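PDB 3K6O: uncharacterized protein DUF1344 from Bacteroides vulgatus ATCC 8482, which is of unknown function but, as a NigD-like protein, pairs an N-terminal OB-type domain with a C-terminal beta-sandwich domain. Local coordinates for residues 103-111 against 118-126; 56-66 against 76-87. All coordinates share one frame; numbering follows the deposited sequence.

Interaction 1 (103-111 against 118-126)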
loop_
_atom_site.group_PDB
_atom_site.type_symbol
_atom_site.label_atom_id
_atom_site.label_comp_id
_atom_site.label_asym_id
_atom_site.label_seq_id
_atom_site.Cartn_x
_atom_site.Cartn_y
_atom_site.Cartn_z
ATOM N N ASN A 103 -13.894 -12.670 -7.269
ATOM C CA ASN A 103 -14.199 -11.274 -7.441
ATOM C C ASN A 103 -15.367 -10.905 -6.536
ATOM O O ASN A 103 -16.353 -10.324 -6.965
ATOM C CB ASN A 103 -14.539 -10.972 -8.895
ATOM C CG ASN A 103 -14.573 -9.486 -9.175
ATOM O OD1 ASN A 103 -13.921 -8.670 -8.468
ATOM N ND2 ASN A 103 -15.347 -9.106 -10.194
HETATM N N MSE A 104 -15.235 -11.242 -5.268
HETATM C CA MSE A 104 -16.250 -10.953 -4.277
HETATM C C MSE A 104 -16.259 -9.484 -3.845
HETATM O O MSE A 104 -15.251 -8.765 -3.942
HETATM C CB MSE A 104 -16.011 -11.855 -3.083
HETATM C CG MSE A 104 -16.167 -13.361 -3.432
HETATM SE SE MSE A 104 -15.948 -14.407 -1.847
HETATM C CE MSE A 104 -17.810 -14.290 -1.170
ATOM N N LYS A 105 -17.419 -9.023 -3.401
ATOM C CA LYS A 105 -17.577 -7.636 -3.019
ATOM C C LYS A 105 -16.696 -7.315 -1.807
ATOM O O LYS A 105 -16.646 -8.083 -0.844
ATOM C CB LYS A 105 -19.054 -7.330 -2.722
ATOM C CG LYS A 105 -19.949 -7.412 -3.984
ATOM C CD LYS A 105 -21.320 -6.745 -3.798
ATOM C CE LYS A 105 -22.063 -6.554 -5.169
ATOM N NZ LYS A 105 -21.289 -5.671 -6.149
ATOM N N VAL A 106 -16.021 -6.172 -1.871
ATOM C CA VAL A 106 -15.128 -5.711 -0.810
ATOM C C VAL A 106 -15.398 -4.219 -0.539
ATOM O O VAL A 106 -15.766 -3.468 -1.452
ATOM C CB VAL A 106 -13.644 -5.896 -1.196
ATOM C CG1 VAL A 106 -13.260 -5.045 -2.445
ATOM C CG2 VAL A 106 -12.704 -5.535 -0.023
ATOM N N GLN A 107 -15.224 -3.814 0.719
ATOM C CA GLN A 107 -15.348 -2.411 1.136
ATOM C C GLN A 107 -13.992 -1.745 1.156
ATOM O O GLN A 107 -13.138 -2.116 1.951
ATOM C CB GLN A 107 -15.983 -2.329 2.530
ATOM C CG GLN A 107 -16.175 -0.898 3.043
ATOM C CD GLN A 107 -16.866 -0.841 4.402
ATOM O OE1 GLN A 107 -17.256 -1.868 4.974
ATOM N NE2 GLN A 107 -17.020 0.373 4.927
ATOM N N ILE A 108 -13.782 -0.786 0.255
ATOM C CA ILE A 108 -12.551 -0.024 0.200
ATOM C C ILE A 108 -12.699 1.254 1.021
ATOM O O ILE A 108 -13.619 2.008 0.800
ATOM C CB ILE A 108 -12.176 0.391 -1.229
ATOM C CG1 ILE A 108 -11.974 -0.839 -2.139
ATOM C CG2 ILE A 108 -10.873 1.247 -1.218
ATOM C CD1 ILE A 108 -10.996 -1.883 -1.582
ATOM N N LYS A 109 -11.812 1.478 1.981
ATOM C CA LYS A 109 -11.798 2.721 2.754
ATOM C C LYS A 109 -10.823 3.752 2.168
ATOM O O LYS A 109 -11.115 4.929 2.168
ATOM C CB LYS A 109 -11.472 2.439 4.229
ATOM C CG LYS A 109 -12.593 1.757 4.996
ATOM C CD LYS A 109 -12.560 2.076 6.487
ATOM C CE LYS A 109 -13.905 1.802 7.137
ATOM N NZ LYS A 109 -13.864 1.895 8.634
ATOM N N ASP A 110 -9.656 3.327 1.691
ATOM C CA ASP A 110 -8.738 4.229 0.983
ATOM C C ASP A 110 -8.017 3.483 -0.131
ATOM O O ASP A 110 -7.706 2.319 0.019
ATOM C CB ASP A 110 -7.680 4.806 1.926
ATOM C CG ASP A 110 -8.256 5.743 2.932
ATOM O OD1 ASP A 110 -8.501 6.901 2.567
ATOM O OD2 ASP A 110 -8.477 5.321 4.076
HETATM N N MSE A 111 -7.778 4.153 -1.252
HETATM C CA MSE A 111 -6.863 3.636 -2.242
HETATM C C MSE A 111 -6.121 4.754 -2.928
HETATM O O MSE A 111 -6.734 5.690 -3.402
HETATM C CB MSE A 111 -7.577 2.788 -3.290
HETATM C CG MSE A 111 -6.587 2.250 -4.408
HETATM SE SE MSE A 111 -7.668 1.553 -5.911
HETATM C CE MSE A 111 -8.435 0.168 -4.891
ATOM N N LEU A 118 0.612 0.509 -5.086
ATOM C CA LEU A 118 -0.798 0.796 -4.889
ATOM C C LEU A 118 -1.140 0.449 -3.427
ATOM O O LEU A 118 -1.023 -0.694 -2.986
ATOM C CB LEU A 118 -1.665 0.004 -5.849
ATOM C CG LEU A 118 -3.137 0.402 -5.782
ATOM C CD1 LEU A 118 -3.373 1.794 -6.405
ATOM C CD2 LEU A 118 -4.018 -0.616 -6.443
ATOM N N ASN A 119 -1.574 1.471 -2.700
ATOM C CA ASN A 119 -1.867 1.406 -1.275
ATOM C C ASN A 119 -3.356 1.324 -1.078
ATOM O O ASN A 119 -4.110 2.173 -1.555
ATOM C CB ASN A 119 -1.308 2.639 -0.586
ATOM C CG ASN A 119 0.187 2.772 -0.819
ATOM O OD1 ASN A 119 0.979 1.912 -0.388
ATOM N ND2 ASN A 119 0.591 3.822 -1.564
ATOM N N VAL A 120 -3.773 0.299 -0.353
ATOM C CA VAL A 120 -5.186 0.068 -0.107
ATOM C C VAL A 120 -5.465 -0.148 1.397
ATOM O O VAL A 120 -4.848 -0.969 2.040
ATOM C CB VAL A 120 -5.662 -1.137 -0.901
ATOM C CG1 VAL A 120 -7.241 -1.229 -0.848
ATOM C CG2 VAL A 120 -5.167 -1.041 -2.353
ATOM N N ARG A 121 -6.402 0.613 1.942
ATOM C CA ARG A 121 -6.935 0.341 3.247
ATOM C C ARG A 121 -8.325 -0.168 2.994
ATOM O O ARG A 121 -9.074 0.449 2.238
ATOM C CB ARG A 121 -6.979 1.596 4.113
ATOM C CG ARG A 121 -7.418 1.285 5.568
ATOM C CD ARG A 121 -7.114 2.428 6.513
ATOM N NE ARG A 121 -8.046 3.496 6.220
ATOM C CZ ARG A 121 -8.652 4.253 7.118
ATOM N NH1 ARG A 121 -8.403 4.123 8.418
ATOM N NH2 ARG A 121 -9.502 5.166 6.690
ATOM N N PHE A 122 -8.672 -1.296 3.608
ATOM C CA PHE A 122 -9.926 -1.971 3.298
ATOM C C PHE A 122 -10.412 -2.831 4.440
ATOM O O PHE A 122 -9.700 -3.039 5.428
ATOM C CB PHE A 122 -9.791 -2.824 2.038
ATOM C CG PHE A 122 -8.935 -4.070 2.202
ATOM C CD1 PHE A 122 -7.555 -3.984 2.335
ATOM C CD2 PHE A 122 -9.510 -5.337 2.176
ATOM C CE1 PHE A 122 -6.776 -5.120 2.467
ATOM C CE2 PHE A 122 -8.720 -6.490 2.302
ATOM C CZ PHE A 122 -7.344 -6.372 2.438
HETATM N N MSE A 123 -11.650 -3.298 4.320
HETATM C CA MSE A 123 -12.243 -4.169 5.323
HETATM C C MSE A 123 -12.182 -5.595 4.804
HETATM O O MSE A 123 -12.472 -5.849 3.638
HETATM C CB MSE A 123 -13.698 -3.777 5.593
HETATM C CG MSE A 123 -13.931 -2.324 6.042
HETATM SE SE MSE A 123 -12.929 -1.792 7.633
HETATM C CE MSE A 123 -13.943 -2.659 8.983
ATOM N N LEU A 124 -11.785 -6.517 5.667
ATOM C CA LEU A 124 -11.783 -7.937 5.343
ATOM C C LEU A 124 -12.444 -8.744 6.444
ATOM O O LEU A 124 -12.423 -8.376 7.617
ATOM C CB LEU A 124 -10.354 -8.454 5.103
ATOM C CG LEU A 124 -9.371 -8.447 6.283
ATOM C CD1 LEU A 124 -8.130 -9.278 5.924
ATOM C CD2 LEU A 124 -8.952 -7.046 6.589
ATOM N N ASN A 125 -13.034 -9.865 6.052
ATOM C CA ASN A 125 -13.711 -10.709 7.009
ATOM C C ASN A 125 -12.686 -11.333 7.947
ATOM O O ASN A 125 -11.645 -11.804 7.500
ATOM C CB ASN A 125 -14.525 -11.763 6.274
ATOM C CG ASN A 125 -15.607 -11.151 5.403
ATOM O OD1 ASN A 125 -15.360 -10.798 4.229
ATOM N ND2 ASN A 125 -16.831 -11.037 5.955
ATOM N N PHE A 126 -12.955 -11.295 9.253
ATOM C CA PHE A 126 -12.116 -11.989 10.224
ATOM C C PHE A 126 -11.960 -13.464 9.823
ATOM O O PHE A 126 -12.944 -14.111 9.428
ATOM C CB PHE A 126 -12.722 -11.908 11.636
ATOM C CG PHE A 126 -11.786 -12.369 12.720
ATOM C CD1 PHE A 126 -10.713 -11.571 13.110
ATOM C CD2 PHE A 126 -11.964 -13.598 13.338
ATOM C CE1 PHE A 126 -9.830 -11.979 14.114
ATOM C CE2 PHE A 126 -11.081 -14.020 14.348
ATOM C CZ PHE A 126 -10.006 -13.201 14.727
HETATM O O HOH W 1 -16.587 -8.069 2.474
HETATM O O HOH W 2 -14.991 -6.055 2.782
#
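Arg-121 and Asp-110 project side by side from neighbouring antiparallel strands. Arg-121 CB rests against Asp-110 CB at 3.9 Å. CG lies anti to the backbone N (chi1 -174°), and a bend at chi3 (72°) brings the NE/NH2 edge of the guanidinium to the carboxylate. CD passes Asp-110 OD2 without bonding. Next come two nitrogens, NE and NH2, that grip the same oxygen: Arg-121 NE to Asp-110 OD2 is 2.8 Å, and NH2 reaches OD2 at the same length, a side-on salt bridge in which the oxygen sits 22° out of the guanidinium plane. Lys-109 CD covers one face of the group, and NH1 turns away to a second salt bridge with Asp-219. With an alanine here, the Asp-110 and Asp-219 carboxylates would probably lose their shared cation, and the aliphatic stem of Lys-109 its cover.

The backbone beneath is a classic beta bulge in the hairpin of strands 107-113 and 117-125, part of the C-terminal beta-sandwich domain. Lys-109 and Asp-110 both face Arg-121, whose carbonyl O takes two donors from one side of its plane: Lys-109 N at 2.9 Å, noticeably bent, and Asp-110 N at 3.0 Å, almost straight.

On the Arg-121 side of the hairpin, Met-123, a selenomethionine, curls so that its SE lies 3.8 Å from Lys-109 CE, while its CG lies along the extended Gln-107. The other side is apolar. Ile-108 CD1 touches both Val-120 CG1 and Phe-122 CB, each 3.9 Å away, and the selenomethionine Met-111 sets its CG against Leu-118 CD1 at 3.8 Å. Strand 186-191 covers this side, with Val-191 touching both Ile-108 and Met-111.

Interaction 2 (56-66 against 76-87)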
loop_
_atom_site.group_PDB
_atom_site.type_symbol
_atom_site.label_atom_id
_atom_site.label_comp_id
_atom_site.label_asym_id
_atom_site.label_seq_id
_atom_site.Cartn_x
_atom_site.Cartn_y
_atom_site.Cartn_z
ATOM N N GLY A 56 12.990 -3.040 2.599
ATOM C CA GLY A 56 11.833 -3.435 1.828
ATOM C C GLY A 56 10.587 -3.638 2.659
ATOM O O GLY A 56 9.505 -3.662 2.118
ATOM N N GLU A 57 10.708 -3.790 3.968
ATOM C CA GLU A 57 9.516 -3.876 4.769
ATOM C C GLU A 57 8.785 -2.539 4.713
ATOM O O GLU A 57 9.397 -1.458 4.673
ATOM C CB GLU A 57 9.811 -4.277 6.228
ATOM C CG GLU A 57 10.120 -5.773 6.467
ATOM C CD GLU A 57 10.193 -6.127 7.952
ATOM O OE1 GLU A 57 9.154 -6.447 8.574
ATOM O OE2 GLU A 57 11.290 -6.053 8.512
ATOM N N ARG A 58 7.470 -2.625 4.773
ATOM C CA ARG A 58 6.626 -1.471 4.662
ATOM C C ARG A 58 5.930 -1.244 6.004
ATOM O O ARG A 58 5.427 -2.210 6.608
ATOM C CB ARG A 58 5.571 -1.773 3.619
ATOM C CG ARG A 58 4.724 -0.596 3.253
ATOM C CD ARG A 58 5.084 -0.042 1.922
ATOM N NE ARG A 58 4.097 0.940 1.429
ATOM C CZ ARG A 58 4.361 2.231 1.216
ATOM N NH1 ARG A 58 5.566 2.736 1.464
ATOM N NH2 ARG A 58 3.405 3.022 0.741
ATOM N N ILE A 59 5.856 0.018 6.443
ATOM C CA ILE A 59 5.120 0.346 7.670
ATOM C C ILE A 59 4.113 1.483 7.489
ATOM O O ILE A 59 4.263 2.348 6.616
ATOM C CB ILE A 59 6.102 0.688 8.840
ATOM C CG1 ILE A 59 6.836 2.020 8.614
ATOM C CG2 ILE A 59 7.101 -0.435 8.994
ATOM C CD1 ILE A 59 7.698 2.480 9.812
ATOM N N PHE A 60 3.108 1.492 8.358
ATOM C CA PHE A 60 2.204 2.625 8.531
ATOM C C PHE A 60 2.587 3.155 9.910
ATOM O O PHE A 60 2.372 2.494 10.943
ATOM C CB PHE A 60 0.756 2.129 8.442
ATOM C CG PHE A 60 -0.285 3.207 8.410
ATOM C CD1 PHE A 60 -0.199 4.277 7.535
ATOM C CD2 PHE A 60 -1.401 3.116 9.216
ATOM C CE1 PHE A 60 -1.205 5.260 7.499
ATOM C CE2 PHE A 60 -2.400 4.087 9.188
ATOM C CZ PHE A 60 -2.310 5.145 8.327
ATOM N N GLY A 61 3.213 4.323 9.929
ATOM C CA GLY A 61 3.904 4.774 11.115
ATOM C C GLY A 61 3.461 6.100 11.670
ATOM O O GLY A 61 2.741 6.845 11.019
ATOM N N ASN A 62 3.908 6.355 12.903
ATOM C CA ASN A 62 3.658 7.570 13.647
ATOM C C ASN A 62 5.007 8.252 13.954
ATOM O O ASN A 62 5.756 7.754 14.769
ATOM C CB ASN A 62 2.922 7.206 14.952
ATOM C CG ASN A 62 2.615 8.398 15.809
ATOM O OD1 ASN A 62 3.285 9.433 15.741
ATOM N ND2 ASN A 62 1.603 8.260 16.648
ATOM N N TYR A 63 5.281 9.381 13.303
ATOM C CA TYR A 63 6.563 10.086 13.392
ATOM C C TYR A 63 6.401 11.465 13.980
ATOM O O TYR A 63 5.370 12.110 13.792
ATOM C CB TYR A 63 7.212 10.214 11.993
ATOM C CG TYR A 63 6.925 9.038 11.096
ATOM C CD1 TYR A 63 7.404 7.768 11.419
ATOM C CD2 TYR A 63 6.155 9.177 9.959
ATOM C CE1 TYR A 63 7.127 6.653 10.631
ATOM C CE2 TYR A 63 5.860 8.049 9.134
ATOM C CZ TYR A 63 6.352 6.797 9.499
ATOM O OH TYR A 63 6.086 5.688 8.751
ATOM N N SER A 64 7.439 11.902 14.699
ATOM C CA SER A 64 7.625 13.281 15.090
ATOM C C SER A 64 8.885 13.795 14.439
ATOM O O SER A 64 9.984 13.248 14.643
ATOM C CB SER A 64 7.785 13.421 16.608
ATOM O OG SER A 64 6.621 13.036 17.315
ATOM N N PHE A 65 8.754 14.855 13.669
ATOM C CA PHE A 65 9.899 15.381 12.960
ATOM C C PHE A 65 10.603 16.348 13.880
ATOM O O PHE A 65 10.058 17.391 14.192
ATOM C CB PHE A 65 9.459 16.056 11.653
ATOM C CG PHE A 65 8.949 15.104 10.652
ATOM C CD1 PHE A 65 7.673 14.593 10.757
ATOM C CD2 PHE A 65 9.736 14.691 9.613
ATOM C CE1 PHE A 65 7.199 13.672 9.818
ATOM C CE2 PHE A 65 9.262 13.777 8.681
ATOM C CZ PHE A 65 7.998 13.280 8.783
ATOM N N LEU A 66 11.790 15.977 14.349
ATOM C CA LEU A 66 12.453 16.733 15.404
ATOM C C LEU A 66 13.357 17.858 14.891
ATOM O O LEU A 66 13.467 18.902 15.528
ATOM C CB LEU A 66 13.237 15.803 16.315
ATOM C CG LEU A 66 12.468 14.702 17.049
ATOM C CD1 LEU A 66 13.468 13.817 17.753
ATOM C CD2 LEU A 66 11.381 15.214 18.033
ATOM N N ASN A 76 15.630 14.091 11.121
ATOM C CA ASN A 76 15.822 13.196 12.246
ATOM C C ASN A 76 14.488 13.124 12.944
ATOM O O ASN A 76 13.887 14.166 13.216
ATOM C CB ASN A 76 16.867 13.730 13.215
ATOM C CG ASN A 76 18.244 13.782 12.616
ATOM O OD1 ASN A 76 18.596 12.962 11.742
ATOM N ND2 ASN A 76 19.059 14.733 13.103
ATOM N N ILE A 77 14.016 11.906 13.217
ATOM C CA ILE A 77 12.684 11.715 13.777
ATOM C C ILE A 77 12.662 10.894 15.058
ATOM O O ILE A 77 13.625 10.196 15.387
ATOM C CB ILE A 77 11.706 11.047 12.738
ATOM C CG1 ILE A 77 12.108 9.589 12.445
ATOM C CG2 ILE A 77 11.700 11.835 11.440
ATOM C CD1 ILE A 77 10.976 8.674 11.952
ATOM N N ARG A 78 11.541 11.000 15.776
ATOM C CA ARG A 78 11.178 10.043 16.793
ATOM C C ARG A 78 10.145 9.111 16.164
ATOM O O ARG A 78 9.132 9.568 15.606
ATOM C CB ARG A 78 10.567 10.725 18.035
ATOM C CG ARG A 78 10.051 9.750 19.039
ATOM C CD ARG A 78 9.739 10.347 20.371
ATOM N NE ARG A 78 8.804 11.451 20.301
ATOM C CZ ARG A 78 9.104 12.728 20.547
ATOM N NH1 ARG A 78 10.338 13.113 20.863
ATOM N NH2 ARG A 78 8.151 13.637 20.462
ATOM N N LEU A 79 10.390 7.819 16.270
ATOM C CA LEU A 79 9.448 6.817 15.801
ATOM C C LEU A 79 8.553 6.459 16.981
ATOM O O LEU A 79 8.984 5.738 17.867
ATOM C CB LEU A 79 10.196 5.586 15.284
ATOM C CG LEU A 79 9.345 4.408 14.823
ATOM C CD1 LEU A 79 8.405 4.809 13.645
ATOM C CD2 LEU A 79 10.233 3.232 14.443
ATOM N N ASN A 80 7.330 7.004 16.994
ATOM C CA ASN A 80 6.396 6.847 18.121
ATOM C C ASN A 80 5.680 5.490 18.125
ATOM O O ASN A 80 5.381 4.965 19.168
ATOM C CB ASN A 80 5.334 7.963 18.131
ATOM C CG ASN A 80 5.928 9.372 18.186
ATOM O OD1 ASN A 80 6.818 9.655 18.990
ATOM N ND2 ASN A 80 5.419 10.265 17.332
ATOM N N ASP A 81 5.437 4.925 16.957
ATOM C CA ASP A 81 4.630 3.719 16.803
ATOM C C ASP A 81 4.587 3.378 15.338
ATOM O O ASP A 81 4.856 4.241 14.479
ATOM C CB ASP A 81 3.192 3.974 17.265
ATOM C CG ASP A 81 2.427 2.710 17.573
ATOM O OD1 ASP A 81 2.969 1.603 17.467
ATOM O OD2 ASP A 81 1.239 2.841 17.905
ATOM N N TYR A 82 4.258 2.126 15.043
ATOM C CA TYR A 82 3.921 1.758 13.689
ATOM C C TYR A 82 3.236 0.403 13.655
ATOM O O TYR A 82 3.158 -0.301 14.663
ATOM C CB TYR A 82 5.175 1.733 12.811
ATOM C CG TYR A 82 6.173 0.668 13.197
ATOM C CD1 TYR A 82 7.090 0.896 14.185
ATOM C CD2 TYR A 82 6.184 -0.569 12.578
ATOM C CE1 TYR A 82 7.981 -0.068 14.546
ATOM C CE2 TYR A 82 7.080 -1.535 12.943
ATOM C CZ TYR A 82 7.968 -1.269 13.936
ATOM O OH TYR A 82 8.898 -2.194 14.298
ATOM N N THR A 83 2.727 0.050 12.486
ATOM C CA THR A 83 2.287 -1.314 12.237
ATOM C C THR A 83 2.852 -1.784 10.916
ATOM O O THR A 83 3.108 -0.969 10.021
ATOM C CB THR A 83 0.754 -1.451 12.273
ATOM O OG1 THR A 83 0.415 -2.845 12.251
ATOM C CG2 THR A 83 0.087 -0.732 11.081
ATOM N N LEU A 84 3.116 -3.081 10.802
ATOM C CA LEU A 84 3.639 -3.632 9.559
ATOM C C LEU A 84 2.552 -3.688 8.516
ATOM O O LEU A 84 1.418 -4.070 8.794
ATOM C CB LEU A 84 4.203 -5.036 9.760
ATOM C CG LEU A 84 5.549 -5.087 10.481
ATOM C CD1 LEU A 84 5.948 -6.553 10.741
ATOM C CD2 LEU A 84 6.624 -4.332 9.679
ATOM N N VAL A 85 2.915 -3.342 7.296
ATOM C CA VAL A 85 1.992 -3.429 6.163
ATOM C C VAL A 85 2.488 -4.493 5.203
ATOM O O VAL A 85 3.586 -4.407 4.705
ATOM C CB VAL A 85 1.855 -2.072 5.490
ATOM C CG1 VAL A 85 1.027 -2.190 4.196
ATOM C CG2 VAL A 85 1.241 -1.038 6.503
ATOM N N PRO A 86 1.675 -5.527 4.940
ATOM C CA PRO A 86 2.135 -6.528 3.990
ATOM C C PRO A 86 2.324 -5.964 2.587
ATOM O O PRO A 86 1.547 -5.124 2.155
ATOM C CB PRO A 86 1.016 -7.604 3.991
ATOM C CG PRO A 86 -0.088 -7.087 4.836
ATOM C CD PRO A 86 0.405 -5.880 5.602
ATOM N N VAL A 87 3.355 -6.432 1.896
ATOM C CA VAL A 87 3.665 -6.012 0.551
ATOM C C VAL A 87 3.380 -7.191 -0.336
ATOM O O VAL A 87 3.917 -8.263 -0.077
ATOM C CB VAL A 87 5.141 -5.593 0.398
ATOM C CG1 VAL A 87 5.428 -5.334 -1.088
ATOM C CG2 VAL A 87 5.417 -4.307 1.200
HETATM O O HOH W 3 6.127 -5.180 4.967
#
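Strands 58-66 and 76-85 run antiparallel, 4.4 Å apart at closest approach with 153° between their directions, and form a twisted hairpin of the OB-type N-terminal domain. A classic beta bulge interrupts the pairing where Asn-80 and Asp-81 both face Asn-62.

On the side that strand 40-43 helps to cover, Tyr-63 lies alongside two aliphatic chains: Leu-79 CD1 meets its ring edge at CE1, 3.8 Å off, and Ile-77 CD1 approaches Tyr-63 CD1 obliquely. Gly-61 slides beneath one face of that ring, where a CB would collide with Tyr-63 OH, itself bonded to Ala-18 O. Ile-59 CG2 packs on Tyr-82 CD2 at 3.7 Å. Phe-60 and Thr-83 point to the other side, under Leu-220 of helix 217-221.

The polar cluster sits at the bulge. Arg-78 NE donates to Asn-80 OD1 in the planes of both groups, while Arg-78 NH1 goes to Gln-45. With its CG beside the backbone N (chi1 -57°), Asn-80 turns its amide across the strand, nearly perpendicular to that of Asn-62. Asn-80 ND2 spends both hydrogens in almost straight bonds within its amide plane, to Ser-64 OG at 3.0 Å and, from above the acceptor's carbonyl plane, to Asn-62 OD1 at 2.8 Å.

In the fold
Interaction 2 closes first along the chain, in the OB-type domain, and interaction 1 follows in the beta sandwich; their centres are 22 Å apart. Both are antiparallel hairpins with a classic bulge and a mix of buried and partly exposed residues, but interaction 2 buries more, 1015 Å² against 595 Å². Their polar sides differ in chemistry: a charged pair in 103-111/118-126, a network of neutral amides and a hydroxyl with one arginine in 56-66/76-87. The C-terminal helix 217-221 serves both, through Asp-219 for one and Leu-220 for the other. They also touch directly: Arg-58, salt-bridged to Asp-36, probably hydrogen-bonds Asn-119 OD1 through NH2, and Ser-171 OG bonds both Arg-58 NE and Asn-119 OD1.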